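Local coordinates for protein D-alanyl-D-alanine carboxypeptidase (Vibrio cholerae, PDB 5TR7) that probably removes the C-terminal D-alanine from peptidoglycan precursor peptides as a penicillin-binding serine carboxypeptidase of the S11 family, at residues A[186-197]-A[233-244]; A[150-161]-A[221-229]. All coordinates share one frame; numbering follows the deposited sequence.

Contact 1 (A[186-197]-A[233-244]). With NO2 (nitrite ion), chain F.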
loop_
_atom_site.group_PDB
_atom_site.type_symbol
_atom_site.label_atom_id
_atom_site.label_comp_id
_atom_site.label_asym_id
_atom_site.label_seq_id
_atom_site.Cartn_x
_atom_site.Cartn_y
_atom_site.Cartn_z
ATOM N N ARG A 186 -1.313 10.555 3.108
ATOM C CA ARG A 186 0.062 10.864 3.523
ATOM C C ARG A 186 1.079 10.830 2.391
ATOM O O ARG A 186 2.251 11.130 2.603
ATOM C CB ARG A 186 0.484 9.809 4.574
ATOM C CG ARG A 186 -0.057 9.914 5.981
ATOM C CD ARG A 186 1.030 10.494 6.928
ATOM N NE ARG A 186 1.065 9.778 8.210
ATOM C CZ ARG A 186 2.113 9.671 9.049
ATOM N NH1 ARG A 186 1.996 8.951 10.145
ATOM N NH2 ARG A 186 3.289 10.203 8.822
ATOM N N ASN A 187 0.702 10.393 1.173
ATOM C CA ASN A 187 1.638 10.469 0.060
ATOM C C ASN A 187 1.670 11.924 -0.499
ATOM O O ASN A 187 0.894 12.316 -1.386
ATOM C CB ASN A 187 1.220 9.484 -0.995
ATOM C CG ASN A 187 2.122 9.467 -2.176
ATOM O OD1 ASN A 187 3.216 10.016 -2.162
ATOM N ND2 ASN A 187 1.669 8.798 -3.235
ATOM N N GLY A 188 2.555 12.712 0.061
ATOM C CA GLY A 188 2.730 14.120 -0.279
ATOM C C GLY A 188 3.086 14.365 -1.730
ATOM O O GLY A 188 2.709 15.394 -2.296
ATOM N N LEU A 189 3.712 13.377 -2.375
ATOM C CA LEU A 189 4.030 13.522 -3.795
ATOM C C LEU A 189 2.815 13.684 -4.684
ATOM O O LEU A 189 2.941 14.190 -5.807
ATOM C CB LEU A 189 4.929 12.398 -4.295
ATOM C CG LEU A 189 6.386 12.428 -3.787
ATOM C CD1 LEU A 189 7.075 11.256 -4.421
ATOM C CD2 LEU A 189 7.157 13.713 -4.130
ATOM N N LEU A 190 1.629 13.354 -4.173
ATOM C CA LEU A 190 0.385 13.562 -4.946
ATOM C C LEU A 190 0.151 15.051 -5.237
ATOM O O LEU A 190 -0.549 15.367 -6.169
ATOM C CB LEU A 190 -0.794 13.043 -4.183
ATOM C CG LEU A 190 -0.854 11.519 -4.016
ATOM C CD1 LEU A 190 -2.007 11.176 -3.057
ATOM C CD2 LEU A 190 -1.006 10.803 -5.350
ATOM N N TRP A 191 0.731 15.941 -4.408
ATOM C CA TRP A 191 0.571 17.394 -4.543
ATOM C C TRP A 191 1.682 18.047 -5.392
ATOM O O TRP A 191 1.633 19.244 -5.680
ATOM C CB TRP A 191 0.583 18.017 -3.127
ATOM C CG TRP A 191 -0.693 17.929 -2.399
ATOM C CD1 TRP A 191 -1.656 18.894 -2.358
ATOM C CD2 TRP A 191 -1.188 16.844 -1.611
ATOM N NE1 TRP A 191 -2.704 18.485 -1.580
ATOM C CE2 TRP A 191 -2.455 17.226 -1.121
ATOM C CE3 TRP A 191 -0.679 15.593 -1.245
ATOM C CZ2 TRP A 191 -3.235 16.396 -0.315
ATOM C CZ3 TRP A 191 -1.479 14.751 -0.458
ATOM C CH2 TRP A 191 -2.696 15.182 0.046
ATOM N N ASP A 192 2.710 17.284 -5.740
ATOM C CA ASP A 192 3.803 17.823 -6.539
ATOM C C ASP A 192 3.321 18.120 -7.964
ATOM O O ASP A 192 2.943 17.239 -8.726
ATOM C CB ASP A 192 4.979 16.855 -6.558
ATOM C CG ASP A 192 6.205 17.408 -7.230
ATOM O OD1 ASP A 192 6.148 18.051 -8.293
ATOM O OD2 ASP A 192 7.263 17.137 -6.681
ATOM N N LYS A 193 3.421 19.377 -8.331
ATOM C CA LYS A 193 2.992 19.845 -9.648
ATOM C C LYS A 193 3.907 19.531 -10.815
ATOM O O LYS A 193 3.446 19.514 -11.947
ATOM C CB LYS A 193 2.746 21.359 -9.532
ATOM C CG LYS A 193 1.452 21.574 -8.735
ATOM C CD LYS A 193 1.415 22.884 -7.983
ATOM C CE LYS A 193 2.333 22.792 -6.756
ATOM N NZ LYS A 193 2.486 24.091 -6.030
ATOM N N SER A 194 5.211 19.420 -10.568
ATOM C CA SER A 194 6.177 19.078 -11.608
ATOM C C SER A 194 6.089 17.607 -12.053
ATOM O O SER A 194 6.644 17.265 -13.081
ATOM C CB SER A 194 7.630 19.383 -11.177
ATOM O OG SER A 194 8.064 18.596 -10.072
ATOM N N MET A 195 5.447 16.744 -11.282
ATOM C CA MET A 195 5.400 15.287 -11.569
ATOM C C MET A 195 3.991 14.724 -11.524
ATOM O O MET A 195 3.129 15.264 -10.865
ATOM C CB MET A 195 6.199 14.464 -10.562
ATOM C CG MET A 195 7.658 14.210 -10.863
ATOM S SD MET A 195 8.177 12.479 -10.372
ATOM C CE MET A 195 9.944 12.650 -10.815
ATOM N N ASN A 196 3.770 13.626 -12.243
ATOM C CA ASN A 196 2.488 12.947 -12.258
ATOM C C ASN A 196 2.604 11.643 -11.449
ATOM O O ASN A 196 2.716 10.552 -11.988
ATOM C CB ASN A 196 2.011 12.698 -13.689
ATOM C CG ASN A 196 2.034 13.994 -14.570
ATOM O OD1 ASN A 196 0.998 14.669 -14.788
ATOM N ND2 ASN A 196 3.253 14.392 -15.016
ATOM N N VAL A 197 2.624 11.798 -10.138
ATOM C CA VAL A 197 2.650 10.722 -9.168
ATOM C C VAL A 197 1.212 10.438 -8.817
ATOM O O VAL A 197 0.477 11.324 -8.373
ATOM C CB VAL A 197 3.362 11.168 -7.906
ATOM C CG1 VAL A 197 3.364 10.045 -6.892
ATOM C CG2 VAL A 197 4.792 11.581 -8.247
ATOM N N GLU A 233 9.599 12.390 6.996
ATOM C CA GLU A 233 8.654 12.539 5.898
ATOM C C GLU A 233 9.214 13.338 4.725
ATOM O O GLU A 233 8.961 12.968 3.592
ATOM C CB GLU A 233 7.300 13.043 6.364
ATOM C CG GLU A 233 6.547 11.924 7.075
ATOM C CD GLU A 233 5.128 12.275 7.377
ATOM O OE1 GLU A 233 4.926 12.995 8.368
ATOM O OE2 GLU A 233 4.207 11.780 6.654
ATOM N N ASN A 234 10.029 14.363 4.981
ATOM C CA ASN A 234 10.600 15.143 3.878
ATOM C C ASN A 234 11.551 14.357 3.017
ATOM O O ASN A 234 11.443 14.419 1.790
ATOM C CB ASN A 234 11.209 16.406 4.404
ATOM C CG ASN A 234 10.134 17.343 4.924
ATOM O OD1 ASN A 234 8.959 17.308 4.445
ATOM N ND2 ASN A 234 10.494 18.187 5.884
ATOM N N ALA A 235 12.384 13.538 3.670
ATOM C CA ALA A 235 13.290 12.694 2.978
ATOM C C ALA A 235 12.487 11.637 2.194
ATOM O O ALA A 235 12.802 11.362 1.045
ATOM C CB ALA A 235 14.248 12.028 3.972
ATOM N N ARG A 236 11.471 11.037 2.792
ATOM C CA ARG A 236 10.659 10.054 2.055
ATOM C C ARG A 236 10.192 10.659 0.657
ATOM O O ARG A 236 10.358 10.051 -0.407
ATOM C CB ARG A 236 9.467 9.676 2.909
ATOM C CG ARG A 236 8.420 8.899 2.182
ATOM C CD ARG A 236 7.492 8.208 3.118
ATOM N NE ARG A 236 6.593 9.066 3.909
ATOM C CZ ARG A 236 5.821 8.548 4.869
ATOM N NH1 ARG A 236 5.890 7.243 5.157
ATOM N NH2 ARG A 236 4.983 9.276 5.574
ATOM N N LYS A 237 9.729 11.893 0.671
ATOM C CA LYS A 237 9.323 12.520 -0.579
ATOM C C LYS A 237 10.510 12.811 -1.480
ATOM O O LYS A 237 10.506 12.409 -2.636
ATOM C CB LYS A 237 8.577 13.819 -0.354
ATOM C CG LYS A 237 7.132 13.643 0.061
ATOM C CD LYS A 237 6.351 14.966 0.088
ATOM C CE LYS A 237 6.568 15.767 1.365
ATOM N NZ LYS A 237 5.652 16.948 1.353
ATOM N N ALA A 238 11.513 13.529 -0.961
ATOM C CA ALA A 238 12.659 13.893 -1.790
ATOM C C ALA A 238 13.410 12.721 -2.381
ATOM O O ALA A 238 13.698 12.720 -3.549
ATOM C CB ALA A 238 13.619 14.769 -1.027
ATOM N N GLU A 239 13.645 11.665 -1.620
ATOM C CA GLU A 239 14.410 10.578 -2.150
ATOM C C GLU A 239 13.594 9.837 -3.199
ATOM O O GLU A 239 14.151 9.386 -4.195
ATOM C CB GLU A 239 14.874 9.647 -1.030
ATOM C CG GLU A 239 15.742 10.354 0.028
ATOM C CD GLU A 239 16.977 11.071 -0.519
ATOM O OE1 GLU A 239 17.038 12.311 -0.476
ATOM O OE2 GLU A 239 17.833 10.419 -1.094
ATOM N N SER A 240 12.289 9.746 -3.019
ATOM C CA SER A 240 11.454 9.086 -4.025
ATOM C C SER A 240 11.423 9.894 -5.301
ATOM O O SER A 240 11.495 9.325 -6.392
ATOM C CB SER A 240 10.033 8.876 -3.479
ATOM O OG SER A 240 10.116 7.942 -2.427
ATOM N N LYS A 241 11.373 11.218 -5.150
ATOM C CA LYS A 241 11.355 12.112 -6.322
ATOM C C LYS A 241 12.680 11.952 -7.070
ATOM O O LYS A 241 12.650 11.817 -8.290
ATOM C CB LYS A 241 11.056 13.593 -5.964
ATOM C CG LYS A 241 10.748 14.442 -7.135
ATOM C CD LYS A 241 10.564 15.933 -6.840
ATOM C CE LYS A 241 9.960 16.625 -8.084
ATOM N NZ LYS A 241 9.707 18.078 -7.890
ATOM N N LYS A 242 13.817 11.840 -6.352
ATOM C CA LYS A 242 15.122 11.686 -7.026
ATOM C C LYS A 242 15.135 10.369 -7.756
ATOM O O LYS A 242 15.532 10.302 -8.896
ATOM C CB LYS A 242 16.331 11.642 -6.092
ATOM C CG LYS A 242 16.704 12.923 -5.433
ATOM C CD LYS A 242 17.714 12.705 -4.295
ATOM C CE LYS A 242 17.834 14.031 -3.558
ATOM N NZ LYS A 242 18.383 13.875 -2.184
ATOM N N LEU A 243 14.732 9.329 -7.074
ATOM C CA LEU A 243 14.733 8.028 -7.662
ATOM C C LEU A 243 13.926 8.041 -8.919
ATOM O O LEU A 243 14.367 7.572 -9.913
ATOM C CB LEU A 243 14.188 7.023 -6.679
ATOM C CG LEU A 243 14.588 5.583 -6.856
ATOM C CD1 LEU A 243 16.045 5.429 -7.203
ATOM C CD2 LEU A 243 14.243 4.803 -5.620
ATOM N N LEU A 244 12.739 8.606 -8.869
ATOM C CA LEU A 244 11.858 8.645 -10.041
ATOM C C LEU A 244 12.433 9.500 -11.173
ATOM O O LEU A 244 12.390 9.072 -12.331
ATOM C CB LEU A 244 10.451 9.133 -9.677
ATOM C CG LEU A 244 9.596 8.191 -8.846
ATOM C CD1 LEU A 244 8.428 8.940 -8.209
ATOM C CD2 LEU A 244 9.073 7.022 -9.641
HETATM N N NO2 F . 5.275 11.533 2.228
HETATM O O1 NO2 F . 4.780 12.599 1.922
HETATM O O2 NO2 F . 5.679 11.506 3.552
#

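Contact 2 (A[150-161]-A[221-229])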
loop_
_atom_site.group_PDB
_atom_site.type_symbol
_atom_site.label_atom_id
_atom_site.label_comp_id
_atom_site.label_asym_id
_atom_site.label_seq_id
_atom_site.Cartn_x
_atom_site.Cartn_y
_atom_site.Cartn_z
ATOM N N PRO A 150 11.786 -4.872 -0.613
ATOM C CA PRO A 150 11.523 -3.788 -1.540
ATOM C C PRO A 150 11.134 -4.280 -2.916
ATOM O O PRO A 150 10.270 -3.679 -3.561
ATOM C CB PRO A 150 12.859 -3.075 -1.639
ATOM C CG PRO A 150 13.477 -3.297 -0.305
ATOM C CD PRO A 150 12.995 -4.624 0.184
ATOM N N TYR A 151 11.816 -5.314 -3.388
ATOM C CA TYR A 151 11.518 -5.834 -4.698
ATOM C C TYR A 151 10.097 -6.392 -4.737
ATOM O O TYR A 151 9.337 -6.047 -5.642
ATOM C CB TYR A 151 12.509 -6.931 -5.091
ATOM C CG TYR A 151 12.205 -7.524 -6.425
ATOM C CD1 TYR A 151 12.368 -6.766 -7.595
ATOM C CD2 TYR A 151 11.719 -8.812 -6.543
ATOM C CE1 TYR A 151 12.011 -7.287 -8.828
ATOM C CE2 TYR A 151 11.384 -9.339 -7.781
ATOM C CZ TYR A 151 11.585 -8.596 -8.912
ATOM O OH TYR A 151 11.266 -9.142 -10.123
ATOM N N ASP A 152 9.740 -7.216 -3.752
ATOM C CA ASP A 152 8.388 -7.776 -3.703
ATOM C C ASP A 152 7.317 -6.688 -3.601
ATOM O O ASP A 152 6.250 -6.821 -4.186
ATOM C CB ASP A 152 8.224 -8.767 -2.583
ATOM C CG ASP A 152 9.024 -10.079 -2.807
ATOM O OD1 ASP A 152 9.821 -10.202 -3.774
ATOM O OD2 ASP A 152 8.824 -10.989 -1.999
ATOM N N LEU A 153 7.602 -5.661 -2.807
ATOM C CA LEU A 153 6.681 -4.550 -2.686
ATOM C C LEU A 153 6.537 -3.809 -4.038
ATOM O O LEU A 153 5.434 -3.397 -4.396
ATOM C CB LEU A 153 7.110 -3.610 -1.514
ATOM C CG LEU A 153 7.003 -4.245 -0.105
ATOM C CD1 LEU A 153 7.805 -3.511 0.925
ATOM C CD2 LEU A 153 5.558 -4.298 0.312
ATOM N N ALA A 154 7.602 -3.762 -4.846
ATOM C CA ALA A 154 7.509 -3.162 -6.149
ATOM C C ALA A 154 6.592 -3.981 -7.048
ATOM O O ALA A 154 5.780 -3.423 -7.816
ATOM C CB ALA A 154 8.874 -3.116 -6.780
ATOM N N LEU A 155 6.764 -5.311 -7.002
ATOM C CA LEU A 155 5.904 -6.197 -7.791
ATOM C C LEU A 155 4.472 -5.957 -7.364
ATOM O O LEU A 155 3.610 -5.884 -8.180
ATOM C CB LEU A 155 6.250 -7.689 -7.555
ATOM C CG LEU A 155 7.528 -8.266 -8.144
ATOM C CD1 LEU A 155 7.834 -9.709 -7.642
ATOM C CD2 LEU A 155 7.504 -8.217 -9.655
ATOM N N LEU A 156 4.240 -5.744 -6.071
ATOM C CA LEU A 156 2.888 -5.564 -5.591
ATOM C C LEU A 156 2.276 -4.268 -6.095
ATOM O O LEU A 156 1.107 -4.227 -6.478
ATOM C CB LEU A 156 2.822 -5.662 -4.069
ATOM C CG LEU A 156 1.475 -5.520 -3.391
ATOM C CD1 LEU A 156 0.536 -6.583 -3.860
ATOM C CD2 LEU A 156 1.585 -5.588 -1.907
ATOM N N GLY A 157 3.057 -3.214 -6.025
ATOM C CA GLY A 157 2.589 -1.901 -6.520
ATOM C C GLY A 157 2.259 -2.025 -8.012
ATOM O O GLY A 157 1.237 -1.529 -8.475
ATOM N N GLN A 158 3.167 -2.657 -8.770
ATOM C CA GLN A 158 2.987 -2.859 -10.197
ATOM C C GLN A 158 1.698 -3.658 -10.467
ATOM O O GLN A 158 0.922 -3.318 -11.371
ATOM C CB GLN A 158 4.199 -3.629 -10.781
ATOM C CG GLN A 158 4.090 -3.997 -12.260
ATOM C CD GLN A 158 5.163 -4.957 -12.744
ATOM O OE1 GLN A 158 5.497 -5.930 -12.105
ATOM N NE2 GLN A 158 5.771 -4.610 -13.844
ATOM N N ALA A 159 1.491 -4.721 -9.696
ATOM C CA ALA A 159 0.287 -5.565 -9.856
ATOM C C ALA A 159 -0.996 -4.824 -9.568
ATOM O O ALA A 159 -2.035 -5.135 -10.169
ATOM C CB ALA A 159 0.370 -6.781 -8.937
ATOM N N LEU A 160 -0.940 -3.896 -8.614
ATOM C CA LEU A 160 -2.116 -3.097 -8.313
ATOM C C LEU A 160 -2.539 -2.286 -9.530
ATOM O O LEU A 160 -3.711 -2.222 -9.893
ATOM C CB LEU A 160 -1.884 -2.117 -7.155
ATOM C CG LEU A 160 -2.008 -2.571 -5.721
ATOM C CD1 LEU A 160 -1.374 -1.528 -4.775
ATOM C CD2 LEU A 160 -3.446 -2.923 -5.364
ATOM N N ILE A 161 -1.582 -1.602 -10.125
ATOM C CA ILE A 161 -1.854 -0.792 -11.327
ATOM C C ILE A 161 -2.235 -1.672 -12.476
ATOM O O ILE A 161 -3.133 -1.401 -13.230
ATOM C CB ILE A 161 -0.577 -0.083 -11.689
ATOM C CG1 ILE A 161 -0.176 0.871 -10.562
ATOM C CG2 ILE A 161 -0.688 0.574 -13.054
ATOM C CD1 ILE A 161 1.241 1.423 -10.710
ATOM N N MET A 221 6.173 6.839 -20.305
ATOM C CA MET A 221 6.828 6.063 -19.276
ATOM C C MET A 221 6.039 5.942 -18.003
ATOM O O MET A 221 5.271 6.828 -17.659
ATOM C CB MET A 221 8.169 6.702 -18.934
ATOM C CG MET A 221 9.149 6.750 -20.100
ATOM S SD MET A 221 10.678 7.644 -19.709
ATOM C CE MET A 221 10.271 9.405 -19.901
ATOM N N ARG A 222 6.231 4.819 -17.322
ATOM C CA ARG A 222 5.664 4.615 -16.009
ATOM C C ARG A 222 6.685 3.885 -15.198
ATOM O O ARG A 222 7.273 2.856 -15.649
ATOM C CB ARG A 222 4.342 3.887 -15.952
ATOM C CG ARG A 222 3.866 3.699 -14.487
ATOM C CD ARG A 222 2.551 2.948 -14.302
ATOM N NE ARG A 222 1.351 3.757 -14.542
ATOM C CZ ARG A 222 0.816 4.590 -13.678
ATOM N NH1 ARG A 222 -0.240 5.229 -14.024
ATOM N NH2 ARG A 222 1.373 4.844 -12.473
ATOM N N LEU A 223 6.933 4.439 -14.010
ATOM C CA LEU A 223 7.880 3.834 -13.102
ATOM C C LEU A 223 7.233 3.509 -11.807
ATOM O O LEU A 223 6.285 4.152 -11.433
ATOM C CB LEU A 223 9.013 4.796 -12.798
ATOM C CG LEU A 223 9.841 5.310 -13.979
ATOM C CD1 LEU A 223 10.695 6.522 -13.515
ATOM C CD2 LEU A 223 10.712 4.168 -14.529
ATOM N N VAL A 224 7.765 2.492 -11.132
ATOM C CA VAL A 224 7.347 2.132 -9.786
ATOM C C VAL A 224 8.615 2.224 -8.937
ATOM O O VAL A 224 9.638 1.650 -9.299
ATOM C CB VAL A 224 6.779 0.728 -9.722
ATOM C CG1 VAL A 224 6.461 0.371 -8.284
ATOM C CG2 VAL A 224 5.508 0.652 -10.528
ATOM N N ALA A 225 8.554 2.953 -7.841
ATOM C CA ALA A 225 9.683 3.070 -6.906
ATOM C C ALA A 225 9.293 2.717 -5.484
ATOM O O ALA A 225 8.138 2.892 -5.062
ATOM C CB ALA A 225 10.245 4.483 -6.914
ATOM N N VAL A 226 10.220 2.078 -4.797
ATOM C CA VAL A 226 9.995 1.727 -3.403
ATOM C C VAL A 226 11.200 2.261 -2.628
ATOM O O VAL A 226 12.360 2.034 -3.014
ATOM C CB VAL A 226 9.950 0.194 -3.229
ATOM C CG1 VAL A 226 9.769 -0.170 -1.783
ATOM C CG2 VAL A 226 8.863 -0.388 -4.091
ATOM N N VAL A 227 10.925 2.985 -1.559
ATOM C CA VAL A 227 12.009 3.540 -0.691
ATOM C C VAL A 227 11.660 3.120 0.717
ATOM O O VAL A 227 10.564 3.319 1.162
ATOM C CB VAL A 227 12.141 5.067 -0.882
ATOM C CG1 VAL A 227 13.172 5.660 0.027
ATOM C CG2 VAL A 227 12.580 5.342 -2.318
ATOM N N MET A 228 12.590 2.468 1.386
ATOM C CA MET A 228 12.350 1.985 2.751
ATOM C C MET A 228 13.357 2.521 3.707
ATOM O O MET A 228 14.534 2.508 3.428
ATOM C CB MET A 228 12.462 0.446 2.812
ATOM C CG MET A 228 11.596 -0.234 1.768
ATOM S SD MET A 228 9.819 -0.070 2.033
ATOM C CE MET A 228 9.732 -1.295 3.410
ATOM N N GLY A 229 12.871 2.971 4.848
ATOM C CA GLY A 229 13.767 3.401 5.890
ATOM C C GLY A 229 14.419 4.744 5.725
ATOM O O GLY A 229 15.592 4.826 5.887
#

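Contact 1 (A[186-197]-A[233-244])
The guanidinium groups of Arg-186 and Arg-236 both present an edge to the carboxylate of Glu-233. From Arg-186, NH2 gives a nearly straight bond of 2.8 Å (164°) to Glu-233 OE2; the acceptor lies in the guanidinium plane, yet the donor stands above the carboxylate plane, the two planes being 69° apart. Arg-236 NH2 reaches the same OE2 more weakly, closing a salt-bridge network in which one carboxylate oxygen serves two arginines. At the same edge of Arg-236, NE donates to O2 of a nitrite ion at 2.6 Å, and the bond from NH2 to that oxygen is weak. The amide N of Gly-188 holds nitrite O1 at 2.9 Å, while the bent chain of Lys-237 passes over the ion with its methylenes. The ion, probably from the crystallisation liquor, thus joins the start of the 3-10 turn 188-191 to helix 233-251, which packs on the five-stranded sheet of this penicillin-binding fold. Arg-186 lies about 6 Å, side chain to side chain, from Ser-98, a predicted active-site residue. From the 3-10 turn, Leu-189 lies alongside Lys-237, running the opposite way, with CD1 3.9 Å from Ser-240 CB. Lys-241, extended with CG anti to the backbone N (chi1 -168°), carries NZ to the loop, where it forms a salt bridge with Asp-192, using the syn lone pair of OD2 (2.9 Å), and bonds Ser-194 OG (2.8 Å). Ser-194 OG in turn donates to Asp-192 OD1, again on the syn side. Beyond this polar cluster, Met-195 CE rests 3.7 Å from Leu-244 CB.

Contact 2 (A[150-161]-A[221-229])
Arg-222 meets Ile-161 at the start of strand 221-230: Ile-161 CG2 lies over one face of the guanidinium, 4.0 Å from its plane and displaced from the centre of the group, and CD1 comes within 3.9 Å of Arg-222 NH2. The bend at chi3 (-79°) turns the arginine head beneath the isoleucine, while its nitrogens are held by Asp-198, in a salt bridge with NH1, and by Ser-215, in a hydrogen bond with NH2. Two residues on, Val-224 sets CG1 3.9 Å from the carbonyl O of Ala-154, and its CG2 faces Ile-161 CD1 and the CA of Gln-158. Val-226 sits closest to the helix backbone. Its CG2 touches Pro-150 O at 3.6 Å and Ala-154 N at 3.7 Å, and packs on Ala-154 CB. Met-228 then folds back through bends at chi2 and chi3, which bring CE to within 3.8 Å of Leu-153 CD1, the two chains crossing at about a right angle, while its CG packs on Pro-150 CG. No hydrogen bond joins the segments. The axes of 150-161 and 221-229 approach to 8.0 Å and their directions differ by 142°, so the helical segment runs obliquely and broadly opposite to the strand. A helix on this sheet face belongs to the serine beta-lactamase/penicillin-binding fold of the S11 family. Strand 10-15 flanks 221-230, its Val-12 touching Pro-150, Ala-154 and Val-226; strand 209-218 lies on the other side, and helix 37-50 packs against Leu-156 and Leu-160.

Both contacts reach the same antiparallel sheet, and strand 221-230 of contact 2 leads into helix 233-251 of contact 1; along the chain the segments of the two contacts alternate. Successive strand residues point to opposite faces: Val-224, Val-226 and Met-228 meet helix 150-163, whereas Leu-223 and Ala-225 meet Leu-244, and Val-227 meets Ser-240 and Leu-243. The sheet is therefore sandwiched between the two helices. Contact 2 is buried and chiefly apolar. Contact 1, farther from the chain centre and partly exposed, has two charged clusters, one of them beside the nitrite, with apolar contacts of Leu-189 between them and of Met-195 beyond.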